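Local coordinates for protein yeast glycogen phosphorylase (Saccharomyces cerevisiae, PDB 1YGP) that belongs to the carbohydrate phosphorylase family of the GT-B clan and carries a bound pyridoxal-5'-phosphate, at residues A[198-203]-A[666-671]; A[589-594]-A[689-694]; A[598-603]-A[648-653]. One frame throughout, in Å; residues are numbered along the deposited sequence.

Contact 1. Residues A[198-203]-A[666-671]; sequences QKIIDG and LIIKLI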
loop_
_atom_site.group_PDB
_atom_site.type_symbol
_atom_site.label_atom_id
_atom_site.label_comp_id
_atom_site.label_asym_id
_atom_site.label_seq_id
_atom_site.Cartn_x
_atom_site.Cartn_y
_atom_site.Cartn_z
ATOM N N GLN A 198 -13.282 -9.819 -13.848
ATOM C CA GLN A 198 -14.453 -10.591 -14.197
ATOM C C GLN A 198 -14.461 -12.008 -13.625
ATOM O O GLN A 198 -13.497 -12.776 -13.792
ATOM C CB GLN A 198 -14.534 -10.608 -15.737
ATOM C CG GLN A 198 -15.535 -11.608 -16.268
ATOM C CD GLN A 198 -15.759 -11.558 -17.752
ATOM O OE1 GLN A 198 -16.650 -10.862 -18.238
ATOM N NE2 GLN A 198 -14.995 -12.316 -18.521
ATOM N N LYS A 199 -15.557 -12.362 -12.962
ATOM C CA LYS A 199 -15.753 -13.729 -12.547
ATOM C C LYS A 199 -17.006 -14.144 -13.285
ATOM O O LYS A 199 -17.925 -13.329 -13.418
ATOM C CB LYS A 199 -16.013 -13.866 -11.051
ATOM C CG LYS A 199 -15.045 -13.097 -10.193
ATOM C CD LYS A 199 -14.983 -13.692 -8.809
ATOM C CE LYS A 199 -13.679 -13.228 -8.133
ATOM N NZ LYS A 199 -12.481 -13.646 -8.858
ATOM N N ILE A 200 -17.090 -15.348 -13.845
ATOM C CA ILE A 200 -18.345 -15.778 -14.420
ATOM C C ILE A 200 -19.052 -16.606 -13.344
ATOM O O ILE A 200 -18.704 -17.752 -13.080
ATOM C CB ILE A 200 -18.076 -16.586 -15.685
ATOM C CG1 ILE A 200 -17.385 -15.730 -16.729
ATOM C CG2 ILE A 200 -19.405 -17.085 -16.230
ATOM C CD1 ILE A 200 -18.229 -14.517 -17.195
ATOM N N ILE A 201 -20.029 -16.032 -12.653
ATOM C CA ILE A 201 -20.755 -16.696 -11.588
ATOM C C ILE A 201 -22.092 -17.055 -12.173
ATOM O O ILE A 201 -22.860 -16.214 -12.641
ATOM C CB ILE A 201 -20.849 -15.723 -10.405
ATOM C CG1 ILE A 201 -19.673 -16.097 -9.536
ATOM C CG2 ILE A 201 -22.168 -15.752 -9.642
ATOM C CD1 ILE A 201 -19.382 -15.080 -8.425
ATOM N N ASP A 202 -22.285 -18.367 -12.239
ATOM C CA ASP A 202 -23.515 -18.975 -12.743
ATOM C C ASP A 202 -23.839 -18.604 -14.180
ATOM O O ASP A 202 -24.984 -18.393 -14.563
ATOM C CB ASP A 202 -24.678 -18.578 -11.827
ATOM C CG ASP A 202 -25.802 -19.584 -11.880
ATOM O OD1 ASP A 202 -25.571 -20.728 -11.475
ATOM O OD2 ASP A 202 -26.887 -19.213 -12.333
ATOM N N GLY A 203 -22.784 -18.499 -14.984
ATOM C CA GLY A 203 -22.918 -18.178 -16.398
ATOM C C GLY A 203 -23.052 -16.689 -16.682
ATOM O O GLY A 203 -23.146 -16.270 -17.843
ATOM N N LEU A 666 -26.206 -10.420 -21.711
ATOM C CA LEU A 666 -27.028 -11.554 -22.134
ATOM C C LEU A 666 -26.215 -12.454 -23.019
ATOM O O LEU A 666 -26.302 -13.677 -22.870
ATOM C CB LEU A 666 -28.249 -11.201 -22.980
ATOM C CG LEU A 666 -29.590 -10.974 -22.323
ATOM C CD1 LEU A 666 -30.642 -10.656 -23.376
ATOM C CD2 LEU A 666 -29.983 -12.231 -21.556
ATOM N N ILE A 667 -25.381 -11.870 -23.896
ATOM C CA ILE A 667 -24.650 -12.682 -24.838
ATOM C C ILE A 667 -23.669 -13.569 -24.084
ATOM O O ILE A 667 -23.512 -14.749 -24.441
ATOM C CB ILE A 667 -23.953 -11.769 -25.856
ATOM C CG1 ILE A 667 -25.036 -11.105 -26.712
ATOM C CG2 ILE A 667 -22.993 -12.576 -26.739
ATOM C CD1 ILE A 667 -24.566 -10.118 -27.808
ATOM N N ILE A 668 -23.081 -13.081 -22.985
ATOM C CA ILE A 668 -22.189 -13.926 -22.202
ATOM C C ILE A 668 -22.996 -15.069 -21.612
ATOM O O ILE A 668 -22.510 -16.198 -21.694
ATOM C CB ILE A 668 -21.502 -13.085 -21.103
ATOM C CG1 ILE A 668 -20.561 -12.057 -21.755
ATOM C CG2 ILE A 668 -20.713 -13.989 -20.183
ATOM C CD1 ILE A 668 -19.789 -11.100 -20.832
ATOM N N LYS A 669 -24.223 -14.872 -21.102
ATOM C CA LYS A 669 -24.981 -15.969 -20.507
ATOM C C LYS A 669 -25.307 -16.987 -21.589
ATOM O O LYS A 669 -25.093 -18.191 -21.403
ATOM C CB LYS A 669 -26.287 -15.472 -19.872
ATOM C CG LYS A 669 -27.183 -16.536 -19.225
ATOM C CD LYS A 669 -26.354 -17.283 -18.194
ATOM C CE LYS A 669 -26.953 -18.573 -17.635
ATOM N NZ LYS A 669 -28.079 -18.283 -16.772
ATOM N N LEU A 670 -25.714 -16.493 -22.759
ATOM C CA LEU A 670 -26.070 -17.341 -23.872
ATOM C C LEU A 670 -24.920 -18.236 -24.292
ATOM O O LEU A 670 -25.185 -19.428 -24.494
ATOM C CB LEU A 670 -26.527 -16.464 -25.036
ATOM C CG LEU A 670 -27.462 -16.973 -26.150
ATOM C CD1 LEU A 670 -26.707 -16.815 -27.463
ATOM C CD2 LEU A 670 -27.944 -18.406 -25.893
ATOM N N ILE A 671 -23.672 -17.740 -24.362
ATOM C CA ILE A 671 -22.514 -18.557 -24.734
ATOM C C ILE A 671 -22.359 -19.659 -23.698
ATOM O O ILE A 671 -22.196 -20.834 -24.044
ATOM C CB ILE A 671 -21.225 -17.723 -24.770
ATOM C CG1 ILE A 671 -21.311 -16.620 -25.812
ATOM C CG2 ILE A 671 -20.070 -18.623 -25.146
ATOM C CD1 ILE A 671 -20.245 -15.487 -25.720
#
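Gly203 and Lys669 make the closest approach between the tip of a beta hairpin and helix 662-678. Gly203 O lies 3.2 Å from Lys669 CA in a CA-H...O contact, with an angle of 150° at the hydrogen. The lysine chain then folds past the same oxygen. A chi2 of 56° bends the chain and puts Lys669 CD 3.4 Å from Gly203 O. Further out, Lys669 CE rests 3.7 Å from Asp202 O. The ammonium stays near the carboxylate without touching it, with Lys669 NZ 4.7 Å from Asp202 OD2.

A second patch lies on the strand side of the turn. Ile200 CD1 meets Ile668 CG2 at 3.9 Å, the two branched chains crossing at a slant. The other arm of Ile668 reaches Gln198, where Ile668 CD1 is 4.1 Å from Gln198 OE1.

Asp202 and Gly203 both have positive phi (83° at Gly203), and their backbone angles fit a type I' turn. This turn joins strands 197-201 and 204-208 and presents the Gly203 carbonyl to the helix. Gly203 O also accepts a hydrogen bond from Asn672 ND2, about one turn along the helix, and this bond is the firm link. The amide of Gln198 is gripped at both ends: OE1 by Gln205 NE2 and NE2 by Gly655 O. Lys669 NZ has weaker partners in Tyr204 OH and, at long range, Glu803.

The hairpin belongs to the lobe with the mixed nine-stranded sheet, and the helix to the lobe with the parallel six-stranded sheet. The contact therefore spans the two halves of the GT-B architecture. Its chemistry is mixed: a small apolar patch on one side, and on the other a backbone oxygen and a lysine whose charge probably adds loose electrostatic attraction.

Contact 2. Residues A[589-594]-A[689-694]; sequences VDIINR and KVVFVA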
loop_
_atom_site.group_PDB
_atom_site.type_symbol
_atom_site.label_atom_id
_atom_site.label_comp_id
_atom_site.label_asym_id
_atom_site.label_seq_id
_atom_site.Cartn_x
_atom_site.Cartn_y
_atom_site.Cartn_z
ATOM N N VAL A 589 -10.528 -30.415 -14.090
ATOM C CA VAL A 589 -11.305 -31.146 -15.092
ATOM C C VAL A 589 -11.011 -30.628 -16.500
ATOM O O VAL A 589 -10.939 -29.419 -16.742
ATOM C CB VAL A 589 -12.796 -31.001 -14.830
ATOM N N ASP A 590 -10.728 -31.538 -17.433
ATOM C CA ASP A 590 -10.492 -31.152 -18.814
ATOM C C ASP A 590 -11.838 -30.874 -19.480
ATOM O O ASP A 590 -12.822 -31.525 -19.112
ATOM C CB ASP A 590 -9.775 -32.273 -19.599
ATOM C CG ASP A 590 -8.241 -32.282 -19.595
ATOM O OD1 ASP A 590 -7.622 -31.268 -19.921
ATOM O OD2 ASP A 590 -7.655 -33.322 -19.298
ATOM N N ILE A 591 -11.941 -29.878 -20.379
ATOM C CA ILE A 591 -13.168 -29.671 -21.142
ATOM C C ILE A 591 -12.862 -30.245 -22.518
ATOM O O ILE A 591 -13.583 -31.094 -23.043
ATOM C CB ILE A 591 -13.571 -28.173 -21.361
ATOM C CG1 ILE A 591 -13.607 -27.386 -20.058
ATOM C CG2 ILE A 591 -14.952 -28.144 -22.036
ATOM C CD1 ILE A 591 -14.573 -27.912 -18.980
ATOM N N ILE A 592 -11.764 -29.783 -23.127
ATOM C CA ILE A 592 -11.403 -30.210 -24.472
ATOM C C ILE A 592 -10.842 -31.615 -24.403
ATOM O O ILE A 592 -10.019 -31.915 -23.529
ATOM C CB ILE A 592 -10.367 -29.231 -25.063
ATOM C CG1 ILE A 592 -11.054 -27.891 -25.256
ATOM C CG2 ILE A 592 -9.804 -29.733 -26.388
ATOM C CD1 ILE A 592 -10.123 -26.781 -25.759
ATOM N N ASN A 593 -11.284 -32.455 -25.339
ATOM C CA ASN A 593 -10.850 -33.847 -25.428
ATOM C C ASN A 593 -9.440 -33.934 -26.010
ATOM O O ASN A 593 -9.249 -33.786 -27.215
ATOM C CB ASN A 593 -11.854 -34.578 -26.301
ATOM C CG ASN A 593 -11.635 -36.071 -26.473
ATOM O OD1 ASN A 593 -12.542 -36.847 -26.176
ATOM N ND2 ASN A 593 -10.538 -36.572 -27.015
ATOM N N ARG A 594 -8.439 -34.222 -25.184
ATOM C CA ARG A 594 -7.050 -34.205 -25.632
ATOM C C ARG A 594 -6.669 -35.187 -26.735
ATOM O O ARG A 594 -5.763 -34.911 -27.525
ATOM C CB ARG A 594 -6.135 -34.421 -24.426
ATOM C CG ARG A 594 -6.448 -33.426 -23.307
ATOM C CD ARG A 594 -5.452 -33.535 -22.181
ATOM N NE ARG A 594 -4.647 -32.329 -22.113
ATOM C CZ ARG A 594 -4.418 -31.677 -20.967
ATOM N NH1 ARG A 594 -4.910 -32.094 -19.809
ATOM N NH2 ARG A 594 -3.704 -30.559 -20.992
ATOM N N LYS A 689 -17.156 -28.534 -28.915
ATOM C CA LYS A 689 -17.067 -27.999 -27.550
ATOM C C LYS A 689 -17.104 -26.473 -27.625
ATOM O O LYS A 689 -16.620 -25.882 -28.601
ATOM C CB LYS A 689 -15.760 -28.378 -26.870
ATOM C CG LYS A 689 -15.562 -29.868 -26.630
ATOM C CD LYS A 689 -16.508 -30.339 -25.544
ATOM C CE LYS A 689 -16.577 -31.849 -25.421
ATOM N NZ LYS A 689 -15.272 -32.409 -25.125
ATOM N N VAL A 690 -17.667 -25.783 -26.646
ATOM C CA VAL A 690 -17.701 -24.321 -26.596
ATOM C C VAL A 690 -17.031 -24.038 -25.261
ATOM O O VAL A 690 -17.343 -24.703 -24.267
ATOM C CB VAL A 690 -19.142 -23.759 -26.565
ATOM C CG1 VAL A 690 -19.156 -22.247 -26.402
ATOM C CG2 VAL A 690 -19.820 -24.127 -27.859
ATOM N N VAL A 691 -16.109 -23.092 -25.163
ATOM C CA VAL A 691 -15.406 -22.802 -23.921
ATOM C C VAL A 691 -15.423 -21.281 -23.780
ATOM O O VAL A 691 -15.337 -20.582 -24.799
ATOM C CB VAL A 691 -13.968 -23.364 -24.053
ATOM C CG1 VAL A 691 -13.123 -22.861 -22.906
ATOM C CG2 VAL A 691 -13.968 -24.891 -24.031
ATOM N N PHE A 692 -15.569 -20.715 -22.588
ATOM C CA PHE A 692 -15.489 -19.270 -22.417
ATOM C C PHE A 692 -14.346 -18.991 -21.447
ATOM O O PHE A 692 -14.392 -19.528 -20.344
ATOM C CB PHE A 692 -16.782 -18.720 -21.833
ATOM C CG PHE A 692 -16.786 -17.201 -21.672
ATOM C CD1 PHE A 692 -16.322 -16.609 -20.501
ATOM C CD2 PHE A 692 -17.274 -16.395 -22.700
ATOM C CE1 PHE A 692 -16.350 -15.225 -20.371
ATOM C CE2 PHE A 692 -17.303 -15.011 -22.569
ATOM C CZ PHE A 692 -16.837 -14.426 -21.399
ATOM N N VAL A 693 -13.310 -18.198 -21.725
ATOM C CA VAL A 693 -12.271 -17.917 -20.749
ATOM C C VAL A 693 -12.548 -16.643 -19.953
ATOM O O VAL A 693 -12.669 -15.522 -20.482
ATOM C CB VAL A 693 -10.972 -17.843 -21.507
ATOM C CG1 VAL A 693 -9.830 -17.349 -20.624
ATOM C CG2 VAL A 693 -10.689 -19.256 -22.030
ATOM N N ALA A 694 -12.670 -16.772 -18.629
ATOM C CA ALA A 694 -12.901 -15.603 -17.800
ATOM C C ALA A 694 -11.654 -14.763 -17.604
ATOM O O ALA A 694 -10.520 -15.243 -17.645
ATOM C CB ALA A 694 -13.387 -16.001 -16.435
#
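Ile591 lays its CG2 methyl against the CG2 methyl of Val691, 3.9 Å away. The two side chains run at a slant to each other and meet methyl to methyl. Ile592 adds to the same spot more loosely, with its CG1 4.4 Å from Val691 CG2. Val691 thus faces two successive residues of the loop.

One polar bond supplements this apolar packing. Lys689 NZ donates to Ile591 O at 3.0 Å. The C=O...N angle is 159°, and the nitrogen lies 17° out of the carbonyl plane. The lysine bends twice to get there. Its chi2 of -71° turns CD, and a second bend at chi4 places NZ by the carbonyl. Lys689 CD and CE both pass 3.9 Å from Ile591 O, so the aliphatic part of the chain also lines the contact. Lys689 NZ passes loosely by Asn593.

Within the loop, Arg594 NH1 forms a salt bridge with Asp590 OD1 at 2.8 Å. Arg594 NH2 ties the loop to Asp580 of helix 562-584 through another. Ile582 of that helix touches Ile591, Ile592 and Val691, and so fills in beside the methyl pair.

Val690 points away from the loop and packs on Ile671, Val674 and Ala675 of helix 662-678. Strand 688-693 is therefore covered on two faces. It is the edge strand of a parallel sheet layered between helices, the Rossmann-like arrangement of GT-B proteins.

Contact 3. Residues A[598-603]-A[648-653]; sequences DDTLFD and RKVSIF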
loop_
_atom_site.group_PDB
_atom_site.type_symbol
_atom_site.label_atom_id
_atom_site.label_comp_id
_atom_site.label_asym_id
_atom_site.label_seq_id
_atom_site.Cartn_x
_atom_site.Cartn_y
_atom_site.Cartn_z
ATOM N N ASP A 598 -4.892 -32.701 -32.846
ATOM C CA ASP A 598 -4.363 -32.236 -34.134
ATOM C C ASP A 598 -5.442 -32.141 -35.201
ATOM O O ASP A 598 -5.254 -31.474 -36.213
ATOM C CB ASP A 598 -3.267 -33.162 -34.677
ATOM C CG ASP A 598 -2.374 -32.550 -35.769
ATOM O OD1 ASP A 598 -2.197 -31.331 -35.792
ATOM O OD2 ASP A 598 -1.841 -33.290 -36.602
ATOM N N ASP A 599 -6.586 -32.795 -35.021
ATOM C CA ASP A 599 -7.657 -32.686 -35.972
ATOM C C ASP A 599 -8.774 -31.856 -35.338
ATOM O O ASP A 599 -9.883 -31.786 -35.883
ATOM C CB ASP A 599 -8.090 -34.106 -36.324
ATOM C CG ASP A 599 -9.141 -34.213 -37.425
ATOM O OD1 ASP A 599 -8.897 -33.760 -38.549
ATOM O OD2 ASP A 599 -10.217 -34.745 -37.140
ATOM N N THR A 600 -8.532 -31.169 -34.224
ATOM C CA THR A 600 -9.555 -30.339 -33.619
ATOM C C THR A 600 -9.281 -28.897 -34.032
ATOM O O THR A 600 -8.224 -28.356 -33.696
ATOM C CB THR A 600 -9.505 -30.441 -32.098
ATOM O OG1 THR A 600 -9.558 -31.809 -31.716
ATOM C CG2 THR A 600 -10.684 -29.727 -31.490
ATOM N N LEU A 601 -10.175 -28.232 -34.767
ATOM C CA LEU A 601 -9.941 -26.842 -35.139
ATOM C C LEU A 601 -10.314 -25.986 -33.941
ATOM O O LEU A 601 -11.415 -26.081 -33.381
ATOM C CB LEU A 601 -10.804 -26.381 -36.321
ATOM C CG LEU A 601 -10.692 -24.926 -36.789
ATOM C CD1 LEU A 601 -9.597 -24.763 -37.823
ATOM C CD2 LEU A 601 -11.990 -24.519 -37.450
ATOM N N PHE A 602 -9.338 -25.198 -33.521
ATOM C CA PHE A 602 -9.543 -24.232 -32.476
ATOM C C PHE A 602 -9.941 -22.922 -33.152
ATOM O O PHE A 602 -9.204 -22.318 -33.942
ATOM C CB PHE A 602 -8.247 -24.147 -31.689
ATOM C CG PHE A 602 -8.112 -25.243 -30.621
ATOM C CD1 PHE A 602 -8.499 -26.568 -30.859
ATOM C CD2 PHE A 602 -7.571 -24.917 -29.373
ATOM C CE1 PHE A 602 -8.341 -27.535 -29.863
ATOM C CE2 PHE A 602 -7.418 -25.893 -28.390
ATOM C CZ PHE A 602 -7.802 -27.198 -28.634
ATOM N N ASP A 603 -11.159 -22.510 -32.876
ATOM C CA ASP A 603 -11.741 -21.349 -33.492
ATOM C C ASP A 603 -12.036 -20.338 -32.385
ATOM O O ASP A 603 -13.000 -20.566 -31.629
ATOM C CB ASP A 603 -12.985 -21.859 -34.204
ATOM C CG ASP A 603 -13.889 -20.879 -34.928
ATOM O OD1 ASP A 603 -13.550 -19.696 -35.069
ATOM O OD2 ASP A 603 -14.958 -21.324 -35.347
ATOM N N ARG A 648 -14.688 -31.987 -36.001
ATOM C CA ARG A 648 -14.204 -31.606 -34.673
ATOM C C ARG A 648 -13.605 -30.202 -34.524
ATOM O O ARG A 648 -12.567 -29.856 -35.120
ATOM C CB ARG A 648 -13.220 -32.700 -34.289
ATOM C CG ARG A 648 -12.784 -32.699 -32.845
ATOM C CD ARG A 648 -12.172 -34.040 -32.464
ATOM N NE ARG A 648 -13.181 -34.977 -31.980
ATOM C CZ ARG A 648 -13.598 -36.036 -32.682
ATOM N NH1 ARG A 648 -13.115 -36.323 -33.900
ATOM N NH2 ARG A 648 -14.538 -36.813 -32.142
ATOM N N LYS A 649 -14.276 -29.425 -33.671
ATOM C CA LYS A 649 -14.051 -28.002 -33.483
ATOM C C LYS A 649 -14.193 -27.681 -32.000
ATOM O O LYS A 649 -14.857 -28.410 -31.252
ATOM C CB LYS A 649 -15.113 -27.249 -34.271
ATOM C CG LYS A 649 -14.981 -25.774 -34.603
ATOM C CD LYS A 649 -16.363 -25.345 -35.057
ATOM C CE LYS A 649 -16.412 -24.031 -35.856
ATOM N NZ LYS A 649 -15.873 -24.119 -37.210
ATOM N N VAL A 650 -13.552 -26.601 -31.556
ATOM C CA VAL A 650 -13.666 -26.048 -30.212
ATOM C C VAL A 650 -13.789 -24.555 -30.466
ATOM O O VAL A 650 -12.899 -23.935 -31.082
ATOM C CB VAL A 650 -12.402 -26.248 -29.325
ATOM C CG1 VAL A 650 -12.635 -25.592 -27.983
ATOM C CG2 VAL A 650 -12.134 -27.692 -29.042
ATOM N N SER A 651 -14.897 -23.981 -30.052
ATOM C CA SER A 651 -15.032 -22.540 -30.115
ATOM C C SER A 651 -14.609 -21.931 -28.767
ATOM O O SER A 651 -15.109 -22.273 -27.682
ATOM C CB SER A 651 -16.461 -22.194 -30.428
ATOM O OG SER A 651 -16.880 -22.814 -31.641
ATOM N N ILE A 652 -13.638 -21.029 -28.822
ATOM C CA ILE A 652 -13.070 -20.388 -27.652
ATOM C C ILE A 652 -13.575 -18.950 -27.626
ATOM O O ILE A 652 -13.330 -18.192 -28.571
ATOM C CB ILE A 652 -11.529 -20.474 -27.781
ATOM C CG1 ILE A 652 -11.039 -21.924 -27.794
ATOM C CG2 ILE A 652 -10.913 -19.719 -26.629
ATOM C CD1 ILE A 652 -11.142 -22.644 -26.431
ATOM N N PHE A 653 -14.328 -18.535 -26.615
ATOM C CA PHE A 653 -14.773 -17.152 -26.504
ATOM C C PHE A 653 -14.109 -16.553 -25.272
ATOM O O PHE A 653 -13.865 -17.244 -24.277
ATOM C CB PHE A 653 -16.284 -17.058 -26.326
ATOM C CG PHE A 653 -17.111 -17.423 -27.549
ATOM C CD1 PHE A 653 -17.376 -18.765 -27.853
ATOM C CD2 PHE A 653 -17.671 -16.416 -28.339
ATOM C CE1 PHE A 653 -18.200 -19.097 -28.936
ATOM C CE2 PHE A 653 -18.495 -16.766 -29.418
ATOM C CZ PHE A 653 -18.763 -18.102 -29.722
#
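Strands 601-603 and 649-653 run parallel, with axes 4.8 Å apart at closest approach and an angle of 19° between them. Leu601 pairs with Lys649, Phe602 with Val650 and Asp603 with Ser651. Four backbone hydrogen bonds zigzag between them. Leu601 N gives to Arg648 O and Leu601 O takes from Val650 N, both at 2.9 Å. Asp603 N gives to Val650 O and Asp603 O takes from Ile652 N, again at 2.9 Å.

On one face, Phe602 and Val650 lie side by side. Val650 CB sits 4.2 Å above the plane of the Phe602 ring, offset toward its rim, and Val650 CG2 is 3.9 Å from Phe602 CE1. Thr600 CB stands at the ring edge, in plane. Thr600 CG2 meets Val650 CG2 at 3.5 Å, while Thr600 OG1 lies beside Arg648 CG and CD and bonds to Tyr596 O. Leu578 and Val579 of helix 562-584 pack on the Phe602 side chain.

The face of Leu601, Lys649, Asp603 and Ser651 is mixed and carries the one salt bridge between the strands. Lys649 CE and NZ both lie by Asp603 OD2, NZ at a long salt-bridge distance of 3.5 Å. His831 makes a weak hydrogen bond to Asp603 OD2, and Asp835 is a long, weak partner of Lys649.

The pair is joined by a beta-alpha-beta crossover through helix 615-634 and the short helix 639-645. Asp603 OD1 is also close to Glu712, a like charge. Lys649 would partly offset that repulsion, so the buried salt bridge probably balances charge as well as linking neighbouring strands.

Contacts 2 and 3 share one parallel sheet, and their centres are about 10 Å apart. Strand 688-693 lies next to strand 649-654: Val691 N is 2.8 Å from Ser651 O, a probable hydrogen bond. Ile592 CD1 packs on Phe602 CZ at 3.7 Å, so the loop of contact 2 also reaches contact 3. Contact 1 lies about 15 Å from contact 2 and 20 Å from contact 3, between centres. Ile200 CD1 touches Phe692 CE1 at 3.8 Å. The side chains of Gln198 and Ile652 are about 11 and 13 Å from pyridoxal-5'-phosphate. Beyond 689-694 the chain continues to the pocket residues Tyr696, Asn697 and Val698.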